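Local atomic coordinates of EH1AB1 (Metagenome, PDB entry 6I8F), a protein that hydrolyses ester bonds, probably by means of the catalytic triad usual in enzymes of the alpha/beta-hydrolase fold. Residues Ile79-Tyr84 with Gln127-Asp132; Val184-Arg189 with Thr254-Leu259; Met200-Ala205 with Pro261-Thr266. All coordinates share one frame; numbering follows the deposited sequence.

Contacts 1 and 3 lie in the same mixed beta-sheet, their centres about 19 Å apart: contact 1 joins two antiparallel strands toward one side of it, contact 3 two parallel strands toward the other. Contact 2 fixes helix 176-190 to the loop that leads into strand 262-267; its centre is about 15 Å from that of contact 3 and about 23 Å from that of contact 1. Contacts 2 and 3 adjoin along the chain, since segment 254-259 runs on almost directly into 261-266. Contact 3 comes nearest the probable catalytic centre, where Tyr203 touches residues of the likely Ser175-His300-Asp270 triad; helix 176-190 of contact 2 starts just after Ser175.

Contact 1: Ile79-Tyr84 with Gln127-Asp132; sequences IRFRRY and QVISID. With PEG (di(hydroxyethyl)ether), chain F.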
loop_
_atom_site.group_PDB
_atom_site.type_symbol
_atom_site.label_atom_id
_atom_site.label_comp_id
_atom_site.label_asym_id
_atom_site.label_seq_id
_atom_site.Cartn_x
_atom_site.Cartn_y
_atom_site.Cartn_z
ATOM N N ILE A 79 -16.309 -24.091 15.738
ATOM C CA ILE A 79 -15.263 -23.140 15.397
ATOM C C ILE A 79 -15.363 -21.981 16.381
ATOM O O ILE A 79 -16.409 -21.371 16.509
ATOM C CB ILE A 79 -15.378 -22.661 13.942
ATOM C CG1 ILE A 79 -15.288 -23.832 12.959
ATOM C CG2 ILE A 79 -14.324 -21.595 13.653
ATOM C CD1 ILE A 79 -15.801 -23.492 11.579
ATOM N N ARG A 80 -14.255 -21.714 17.073
ATOM C CA ARG A 80 -14.176 -20.666 18.045
ATOM C C ARG A 80 -13.655 -19.399 17.359
ATOM O O ARG A 80 -12.876 -19.454 16.403
ATOM C CB ARG A 80 -13.286 -21.117 19.203
ATOM C CG ARG A 80 -13.918 -22.211 20.056
ATOM C CD ARG A 80 -12.939 -22.756 21.078
ATOM N NE ARG A 80 -11.772 -23.347 20.433
ATOM C CZ ARG A 80 -10.687 -23.781 21.067
ATOM N NH1 ARG A 80 -10.617 -23.719 22.388
ATOM N NH2 ARG A 80 -9.674 -24.279 20.379
ATOM N N PHE A 81 -14.082 -18.252 17.878
ATOM C CA PHE A 81 -13.628 -16.967 17.374
ATOM C C PHE A 81 -13.336 -16.041 18.557
ATOM O O PHE A 81 -13.821 -16.255 19.683
ATOM C CB PHE A 81 -14.677 -16.363 16.442
ATOM C CG PHE A 81 -16.011 -16.144 17.104
ATOM C CD1 PHE A 81 -16.232 -15.021 17.888
ATOM C CD2 PHE A 81 -17.029 -17.075 16.973
ATOM C CE1 PHE A 81 -17.453 -14.831 18.522
ATOM C CE2 PHE A 81 -18.255 -16.874 17.592
ATOM C CZ PHE A 81 -18.462 -15.755 18.375
ATOM N N ARG A 82 -12.554 -14.996 18.278
ATOM C CA ARG A 82 -12.367 -13.912 19.214
ATOM C C ARG A 82 -12.539 -12.591 18.456
ATOM O O ARG A 82 -11.912 -12.378 17.427
ATOM C CB ARG A 82 -11.013 -14.052 19.903
ATOM C CG ARG A 82 -10.677 -12.880 20.813
ATOM C CD ARG A 82 -9.427 -13.145 21.606
ATOM N NE ARG A 82 -9.560 -14.301 22.475
ATOM C CZ ARG A 82 -8.529 -14.950 23.006
ATOM N NH1 ARG A 82 -7.307 -14.462 22.883
ATOM N NH2 ARG A 82 -8.720 -16.098 23.631
ATOM N N ARG A 83 -13.452 -11.752 18.942
ATOM C CA ARG A 83 -13.746 -10.462 18.336
ATOM C C ARG A 83 -13.010 -9.378 19.118
ATOM O O ARG A 83 -12.995 -9.394 20.358
ATOM C CB ARG A 83 -15.243 -10.135 18.340
ATOM C CG ARG A 83 -16.125 -11.273 17.858
ATOM C CD ARG A 83 -17.488 -10.779 17.425
ATOM N NE ARG A 83 -18.313 -10.406 18.556
ATOM C CZ ARG A 83 -19.208 -9.426 18.557
ATOM N NH1 ARG A 83 -19.152 -8.457 17.653
ATOM N NH2 ARG A 83 -20.152 -9.413 19.478
ATOM N N TYR A 84 -12.400 -8.457 18.367
ATOM C CA TYR A 84 -11.706 -7.327 18.921
ATOM C C TYR A 84 -12.364 -6.038 18.416
ATOM O O TYR A 84 -12.437 -5.806 17.204
ATOM C CB TYR A 84 -10.242 -7.346 18.494
ATOM C CG TYR A 84 -9.481 -8.613 18.782
ATOM C CD1 TYR A 84 -9.496 -9.687 17.899
ATOM C CD2 TYR A 84 -8.678 -8.711 19.905
ATOM C CE1 TYR A 84 -8.751 -10.833 18.140
ATOM C CE2 TYR A 84 -7.932 -9.851 20.161
ATOM C CZ TYR A 84 -7.957 -10.911 19.272
ATOM O OH TYR A 84 -7.205 -12.025 19.531
ATOM N N GLN A 127 -13.312 -3.746 13.319
ATOM C CA GLN A 127 -13.427 -4.967 14.112
ATOM C C GLN A 127 -12.515 -6.035 13.489
ATOM O O GLN A 127 -12.452 -6.124 12.274
ATOM C CB GLN A 127 -14.876 -5.455 14.128
ATOM C CG GLN A 127 -15.039 -6.774 14.870
ATOM C CD GLN A 127 -16.475 -7.152 15.140
ATOM O OE1 GLN A 127 -16.802 -7.588 16.241
ATOM N NE2 GLN A 127 -17.329 -7.036 14.135
ATOM N N VAL A 128 -11.810 -6.813 14.320
ATOM C CA VAL A 128 -11.125 -8.042 13.871
ATOM C C VAL A 128 -11.784 -9.251 14.556
ATOM O O VAL A 128 -12.125 -9.227 15.755
ATOM C CB VAL A 128 -9.606 -7.996 14.129
ATOM C CG1 VAL A 128 -8.905 -9.274 13.680
ATOM C CG2 VAL A 128 -8.968 -6.786 13.458
ATOM N N ILE A 129 -11.997 -10.308 13.767
ATOM C CA ILE A 129 -12.500 -11.578 14.275
ATOM C C ILE A 129 -11.514 -12.664 13.869
ATOM O O ILE A 129 -11.475 -13.031 12.701
ATOM C CB ILE A 129 -13.916 -11.888 13.768
ATOM C CG1 ILE A 129 -14.889 -10.757 14.102
ATOM C CG2 ILE A 129 -14.390 -13.220 14.338
ATOM C CD1 ILE A 129 -16.275 -10.939 13.512
ATOM N N SER A 130 -10.748 -13.149 14.857
ATOM C CA SER A 130 -9.733 -14.182 14.675
ATOM C C SER A 130 -10.374 -15.576 14.800
ATOM O O SER A 130 -11.181 -15.821 15.700
ATOM C CB SER A 130 -8.627 -13.987 15.676
ATOM O OG SER A 130 -7.597 -14.929 15.463
ATOM N N ILE A 131 -10.013 -16.484 13.890
ATOM C CA ILE A 131 -10.707 -17.751 13.745
ATOM C C ILE A 131 -9.787 -18.889 14.187
ATOM O O ILE A 131 -8.623 -18.964 13.778
ATOM C CB ILE A 131 -11.204 -17.974 12.303
ATOM C CG1 ILE A 131 -12.125 -16.852 11.810
ATOM C CG2 ILE A 131 -11.865 -19.344 12.182
ATOM C CD1 ILE A 131 -13.366 -16.649 12.629
ATOM N N ASP A 132 -10.362 -19.780 14.996
ATOM C CA ASP A 132 -9.702 -20.973 15.487
ATOM C C ASP A 132 -10.173 -22.161 14.635
ATOM O O ASP A 132 -11.126 -22.845 14.971
ATOM C CB ASP A 132 -10.004 -21.160 16.975
ATOM C CG ASP A 132 -8.963 -21.956 17.738
ATOM O OD1 ASP A 132 -7.956 -22.393 17.122
ATOM O OD2 ASP A 132 -9.162 -22.125 18.955
HETATM C C1 PEG F . -11.688 -25.557 17.815
HETATM O O1 PEG F . -11.901 -24.239 17.263
HETATM C C2 PEG F . -10.983 -26.453 16.806
HETATM O O2 PEG F . -9.730 -25.861 16.463
HETATM C C3 PEG F . -8.639 -26.327 17.261
HETATM C C4 PEG F . -7.362 -25.576 16.902
HETATM O O4 PEG F . -6.874 -24.717 17.963
HETATM O O HOH W 1 -5.936 -13.874 17.384
#
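Phe81 and Ile131 face each other as a non-hydrogen-bonded pair of an antiparallel strand pair in the alpha/beta-hydrolase sheet, as do Arg83 and Ile129. The CB of Phe81 is the bump here: it beds between two isoleucine methyls, Ile129 CG2 at 3.8 Å and Ile131 CD1 at 4.0 Å. Its ring, with CG between the backbone N and the carbonyl carbon (chi1 59°), leads away from the partner strand and meets Phe162 edge-to-face. On the same face Arg83 runs alongside Ile129, then bends at chi3 so that NH1 lies 2.9 Å from Gln127 OE1, on a lone pair in the amide plane; guanidinium and amide are turned 56° apart. Gln127 NE2 is held by Phe162 O and Thr96 OG1, which fixes the amide's rotation. An alanine in place of Arg83 would probably leave Gln127 OE1 without this donor and open a gap beside Ile129. The opposite face carries Tyr84, whose ring edge lies against Val128 and Ser130, with CE1 4.0 Å from Ser130 CB. Its OH, bonded to Asp114, also shares a water with Ser130 OG. Farther along, Arg80 and Asp132 lie side by side, their planes nearly parallel, and Asp132 OD2 sits over the guanidinium face in a salt bridge, 2.6 Å from Arg80 NH2. The other carboxylate oxygen, Asp132 OD1, accepts a hydrogen bond from O4 of a bound di(hydroxyethyl)ether at 2.7 Å.

Contact 2: Val184-Arg189 with Thr254-Leu259; sequences VCQACR and TDFTGL
Arg189 reaches from helix 176-190 of the alpha/beta-hydrolase fold into a loop where an Asx turn at Asp255 leads into a type II beta turn, Phe256 to Leu259. Its CG stands anti to the backbone N (chi1 -175°) and the chain bends at chi3, which brings the guanidinium over the loop. Leu259 and Asp255 take its two faces. Leu259 CD2 lies over one, 3.7 Å above the plane and offset toward the rim; over the other stands Asp255 OD2, in a long salt bridge in which no N-H points at the oxygen, so that only the charges meet. The edge is given to backbone carbonyls: Arg189 NH1 donates to Thr257 O at 2.9 Å, close to the guanidinium plane, and also to Asp255 O, at a separation too short to be relied on. The bond to Thr257 O ties the guanidinium to the turn. Leu259 also meets the helix through Gln186, crossing it so that CD2 lies 3.9 Å from Gln186 CG; beyond that the extended amide leaves the contact, its NE2 bonded to Pro250 O and Tyr279 OH. Tyr279 meets the Phe256 ring edge-to-face as well, so it backs both sides of the junction. Gly258 turns with positive phi (82°), which favours glycine, and a CB there would come within 3.6 Å of Arg189 CD. Asp255 holds the loop's shape from within: its OD1 takes Thr257 N from above the carboxylate plane and Thr257 OG1 on its syn lone pair, at 2.7 Å.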
loop_
_atom_site.group_PDB
_atom_site.type_symbol
_atom_site.label_atom_id
_atom_site.label_comp_id
_atom_site.label_asym_id
_atom_site.label_seq_id
_atom_site.Cartn_x
_atom_site.Cartn_y
_atom_site.Cartn_z
ATOM N N VAL A 184 -10.470 -18.526 0.322
ATOM C CA VAL A 184 -11.853 -18.175 0.675
ATOM C C VAL A 184 -12.461 -17.292 -0.423
ATOM O O VAL A 184 -13.601 -17.505 -0.829
ATOM C CB VAL A 184 -11.971 -17.497 2.057
ATOM C CG1 VAL A 184 -13.353 -16.893 2.276
ATOM C CG2 VAL A 184 -11.635 -18.462 3.184
ATOM N N CYS A 185 -11.704 -16.292 -0.886
ATOM C CA CYS A 185 -12.201 -15.367 -1.924
ATOM C C CYS A 185 -12.520 -16.120 -3.220
ATOM O O CYS A 185 -13.585 -15.894 -3.817
ATOM C CB CYS A 185 -11.198 -14.265 -2.220
ATOM S SG CYS A 185 -10.927 -13.163 -0.807
ATOM N N GLN A 186 -11.606 -17.004 -3.632
ATOM C CA GLN A 186 -11.768 -17.792 -4.870
ATOM C C GLN A 186 -12.947 -18.765 -4.730
ATOM O O GLN A 186 -13.719 -18.918 -5.681
ATOM C CB GLN A 186 -10.492 -18.549 -5.232
ATOM C CG GLN A 186 -9.413 -17.662 -5.813
ATOM C CD GLN A 186 -8.309 -18.488 -6.417
ATOM O OE1 GLN A 186 -8.522 -19.641 -6.791
ATOM N NE2 GLN A 186 -7.123 -17.903 -6.501
ATOM N N ALA A 187 -13.102 -19.354 -3.539
ATOM C CA ALA A 187 -14.181 -20.323 -3.249
ATOM C C ALA A 187 -15.554 -19.665 -3.390
ATOM O O ALA A 187 -16.425 -20.178 -4.098
ATOM C CB ALA A 187 -14.009 -20.905 -1.878
ATOM N N CYS A 188 -15.733 -18.509 -2.744
ATOM C CA CYS A 188 -16.984 -17.759 -2.864
ATOM C C CYS A 188 -17.249 -17.371 -4.323
ATOM O O CYS A 188 -18.372 -17.502 -4.822
ATOM C CB CYS A 188 -16.975 -16.508 -2.002
ATOM S SG CYS A 188 -16.941 -16.922 -0.244
ATOM N N ARG A 189 -16.214 -16.892 -5.009
ATOM C CA ARG A 189 -16.401 -16.465 -6.370
ATOM C C ARG A 189 -16.818 -17.669 -7.231
ATOM O O ARG A 189 -17.784 -17.581 -7.984
ATOM C CB ARG A 189 -15.137 -15.825 -6.944
ATOM C CG ARG A 189 -15.371 -15.273 -8.339
ATOM C CD ARG A 189 -14.135 -15.208 -9.186
ATOM N NE ARG A 189 -13.413 -16.461 -9.337
ATOM C CZ ARG A 189 -12.195 -16.508 -9.840
ATOM N NH1 ARG A 189 -11.649 -15.384 -10.268
ATOM N NH2 ARG A 189 -11.520 -17.640 -9.898
ATOM N N THR A 254 -7.309 -19.813 -13.244
ATOM C CA THR A 254 -7.426 -19.469 -14.668
ATOM C C THR A 254 -7.750 -17.984 -14.844
ATOM O O THR A 254 -7.352 -17.346 -15.822
ATOM C CB THR A 254 -8.536 -20.317 -15.302
ATOM O OG1 THR A 254 -7.981 -21.612 -15.518
ATOM C CG2 THR A 254 -9.061 -19.780 -16.615
ATOM N N ASP A 255 -8.515 -17.458 -13.889
ATOM C CA ASP A 255 -9.126 -16.163 -13.996
ATOM C C ASP A 255 -9.154 -15.508 -12.605
ATOM O O ASP A 255 -9.698 -16.066 -11.661
ATOM C CB ASP A 255 -10.507 -16.329 -14.632
ATOM C CG ASP A 255 -11.413 -15.136 -14.427
ATOM O OD1 ASP A 255 -11.000 -14.024 -14.808
ATOM O OD2 ASP A 255 -12.507 -15.334 -13.864
ATOM N N PHE A 256 -8.543 -14.323 -12.501
ATOM C CA PHE A 256 -8.460 -13.545 -11.261
ATOM C C PHE A 256 -9.530 -12.448 -11.233
ATOM O O PHE A 256 -9.671 -11.745 -10.227
ATOM C CB PHE A 256 -7.050 -12.974 -11.082
ATOM C CG PHE A 256 -6.079 -13.927 -10.426
ATOM C CD1 PHE A 256 -5.767 -15.143 -11.013
ATOM C CD2 PHE A 256 -5.462 -13.604 -9.227
ATOM C CE1 PHE A 256 -4.887 -16.025 -10.401
ATOM C CE2 PHE A 256 -4.580 -14.481 -8.617
ATOM C CZ PHE A 256 -4.296 -15.691 -9.202
ATOM N N THR A 257 -10.303 -12.301 -12.313
ATOM C CA THR A 257 -11.318 -11.251 -12.347
ATOM C C THR A 257 -12.420 -11.611 -11.344
ATOM O O THR A 257 -12.688 -12.799 -11.082
ATOM C CB THR A 257 -11.892 -11.008 -13.754
ATOM O OG1 THR A 257 -12.744 -12.099 -14.087
ATOM C CG2 THR A 257 -10.831 -10.849 -14.820
ATOM N N GLY A 258 -13.033 -10.575 -10.762
ATOM C CA GLY A 258 -14.110 -10.752 -9.793
ATOM C C GLY A 258 -13.620 -11.051 -8.382
ATOM O O GLY A 258 -14.429 -11.264 -7.494
ATOM N N LEU A 259 -12.302 -11.084 -8.166
ATOM C CA LEU A 259 -11.749 -11.267 -6.836
ATOM C C LEU A 259 -11.696 -9.907 -6.151
ATOM O O LEU A 259 -11.602 -8.885 -6.822
ATOM C CB LEU A 259 -10.365 -11.909 -6.932
ATOM C CG LEU A 259 -10.348 -13.360 -7.411
ATOM C CD1 LEU A 259 -8.926 -13.892 -7.453
ATOM C CD2 LEU A 259 -11.238 -14.253 -6.537
#

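Contact 3: Met200-Ala205 with Pro261-Thr266; sequences MLIYPA and PAFVLT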
loop_
_atom_site.group_PDB
_atom_site.type_symbol
_atom_site.label_atom_id
_atom_site.label_comp_id
_atom_site.label_asym_id
_atom_site.label_seq_id
_atom_site.Cartn_x
_atom_site.Cartn_y
_atom_site.Cartn_z
ATOM N N MET A 200 -6.602 -9.327 2.837
ATOM C CA MET A 200 -5.324 -8.903 3.373
ATOM C C MET A 200 -4.412 -10.130 3.431
ATOM O O MET A 200 -4.544 -10.969 4.317
ATOM C CB MET A 200 -5.489 -8.276 4.766
ATOM C CG MET A 200 -4.163 -7.896 5.425
ATOM S SD MET A 200 -4.324 -7.532 7.197
ATOM C CE MET A 200 -5.401 -6.106 7.158
ATOM N N LEU A 201 -3.514 -10.245 2.451
ATOM C CA LEU A 201 -2.653 -11.411 2.313
ATOM C C LEU A 201 -1.233 -11.062 2.779
ATOM O O LEU A 201 -0.484 -10.371 2.095
ATOM C CB LEU A 201 -2.673 -11.883 0.857
ATOM C CG LEU A 201 -4.043 -11.969 0.181
ATOM C CD1 LEU A 201 -3.879 -12.472 -1.247
ATOM C CD2 LEU A 201 -5.006 -12.862 0.948
ATOM N N ILE A 202 -0.886 -11.542 3.975
ATOM C CA ILE A 202 0.422 -11.302 4.589
ATOM C C ILE A 202 1.319 -12.517 4.294
ATOM O O ILE A 202 1.059 -13.615 4.776
ATOM C CB ILE A 202 0.290 -11.054 6.103
ATOM C CG1 ILE A 202 -0.724 -9.953 6.440
ATOM C CG2 ILE A 202 1.662 -10.799 6.713
ATOM C CD1 ILE A 202 -0.500 -8.626 5.731
ATOM N N TYR A 203 2.374 -12.277 3.512
ATOM C CA TYR A 203 3.296 -13.293 2.979
ATOM C C TYR A 203 2.577 -14.629 2.825
ATOM O O TYR A 203 2.934 -15.607 3.469
ATOM C CB TYR A 203 4.609 -13.383 3.769
ATOM C CG TYR A 203 4.558 -13.234 5.267
ATOM C CD1 TYR A 203 3.975 -14.188 6.081
ATOM C CD2 TYR A 203 5.150 -12.143 5.875
ATOM C CE1 TYR A 203 3.964 -14.051 7.462
ATOM C CE2 TYR A 203 5.164 -11.998 7.252
ATOM C CZ TYR A 203 4.574 -12.957 8.048
ATOM O OH TYR A 203 4.599 -12.791 9.397
ATOM N N PRO A 204 1.554 -14.711 1.947
ATOM C CA PRO A 204 0.823 -15.957 1.735
ATOM C C PRO A 204 1.665 -16.995 0.981
ATOM O O PRO A 204 2.534 -16.619 0.198
ATOM C CB PRO A 204 -0.366 -15.515 0.865
ATOM C CG PRO A 204 0.169 -14.324 0.087
ATOM C CD PRO A 204 1.099 -13.629 1.059
ATOM N N ALA A 205 1.405 -18.278 1.256
ATOM C CA ALA A 205 1.724 -19.380 0.356
ATOM C C ALA A 205 0.653 -19.405 -0.735
ATOM O O ALA A 205 -0.520 -19.367 -0.415
ATOM C CB ALA A 205 1.731 -20.687 1.113
ATOM N N PRO A 261 -10.649 -6.448 -3.832
ATOM C CA PRO A 261 -9.449 -5.626 -3.651
ATOM C C PRO A 261 -8.556 -6.226 -2.554
ATOM O O PRO A 261 -9.046 -6.851 -1.623
ATOM C CB PRO A 261 -10.002 -4.249 -3.256
ATOM C CG PRO A 261 -11.407 -4.234 -3.824
ATOM C CD PRO A 261 -11.889 -5.664 -3.752
ATOM N N ALA A 262 -7.249 -6.036 -2.694
ATOM C CA ALA A 262 -6.290 -6.788 -1.938
ATOM C C ALA A 262 -5.167 -5.876 -1.449
ATOM O O ALA A 262 -4.876 -4.850 -2.054
ATOM C CB ALA A 262 -5.734 -7.900 -2.808
ATOM N N PHE A 263 -4.585 -6.282 -0.316
ATOM C CA PHE A 263 -3.299 -5.858 0.163
ATOM C C PHE A 263 -2.427 -7.115 0.225
ATOM O O PHE A 263 -2.803 -8.071 0.900
ATOM C CB PHE A 263 -3.446 -5.188 1.530
ATOM C CG PHE A 263 -2.151 -4.840 2.215
ATOM C CD1 PHE A 263 -1.512 -3.641 1.959
ATOM C CD2 PHE A 263 -1.577 -5.697 3.129
ATOM C CE1 PHE A 263 -0.328 -3.310 2.597
ATOM C CE2 PHE A 263 -0.380 -5.380 3.751
ATOM C CZ PHE A 263 0.231 -4.177 3.499
ATOM N N VAL A 264 -1.295 -7.117 -0.484
ATOM C CA VAL A 264 -0.391 -8.277 -0.532
ATOM C C VAL A 264 0.990 -7.819 -0.049
ATOM O O VAL A 264 1.578 -6.886 -0.606
ATOM C CB VAL A 264 -0.326 -8.890 -1.946
ATOM C CG1 VAL A 264 0.531 -10.143 -1.961
ATOM C CG2 VAL A 264 -1.705 -9.188 -2.519
ATOM N N LEU A 265 1.481 -8.455 1.015
ATOM C CA LEU A 265 2.740 -8.105 1.614
ATOM C C LEU A 265 3.702 -9.289 1.466
ATOM O O LEU A 265 3.308 -10.432 1.734
ATOM C CB LEU A 265 2.515 -7.745 3.086
ATOM C CG LEU A 265 3.760 -7.309 3.860
ATOM C CD1 LEU A 265 3.398 -6.318 4.952
ATOM C CD2 LEU A 265 4.481 -8.503 4.466
ATOM N N THR A 266 4.939 -9.000 1.035
ATOM C CA THR A 266 6.014 -9.980 1.066
ATOM C C THR A 266 7.158 -9.499 1.964
ATOM O O THR A 266 7.409 -8.299 2.131
ATOM C CB THR A 266 6.530 -10.325 -0.338
ATOM O OG1 THR A 266 6.989 -9.122 -0.954
ATOM C CG2 THR A 266 5.484 -11.009 -1.193
#
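Ile202 presses its CD1 into the edge of the Phe263 ring, 3.8 Å from CE2, and the same methyl lies 4.1 Å from Leu265 CB, bridging two residues of the neighbouring strand. It gets there because both side-chain torsions of Ile202 are near -53°, which folds the chain toward the partner. Met200 lies alongside Phe263, pointing the same way, with its CG 4.1 Å from CD2 of the ring. On the other side of the sheet Leu201 CD1 meets Val264 CG2.

Between these two layers of side chains runs the parallel pairing of strands 198-202 and 262-267, toward one edge of the alpha/beta-hydrolase sheet. Leu201 N donates to Phe263 O at 2.8 Å, and Leu265 N to Leu201 O at 2.9 Å, both nearly straight. The third bond, Tyr203 N to Leu265 O at 2.7 Å, is more bent (135° at the hydrogen), for here the strand has ended and the chain turns away. Tyr203 sets its CD2 4.0 Å from Leu265 CD2, and Ile202 CG2 lies over the centre of one face of its ring.

Farther out, helix 310-327 backs Met200, Phe263 and Leu265 through Ala315 and Ala319, while helix 273-285 lies against Leu201 and Val264 through Tyr279 and Ala280. Strands 169-174 and 290-296 flank the pair. Tyr203 OH bonds to Phe303 N, and its ring meets that of His300 and touches Asp270, two members of the probable triad. Apolar contacts and backbone bonds therefore join the strands, and the phenol, fixed at both its ring and its hydroxyl, probably helps to shape the surroundings of the catalytic residues.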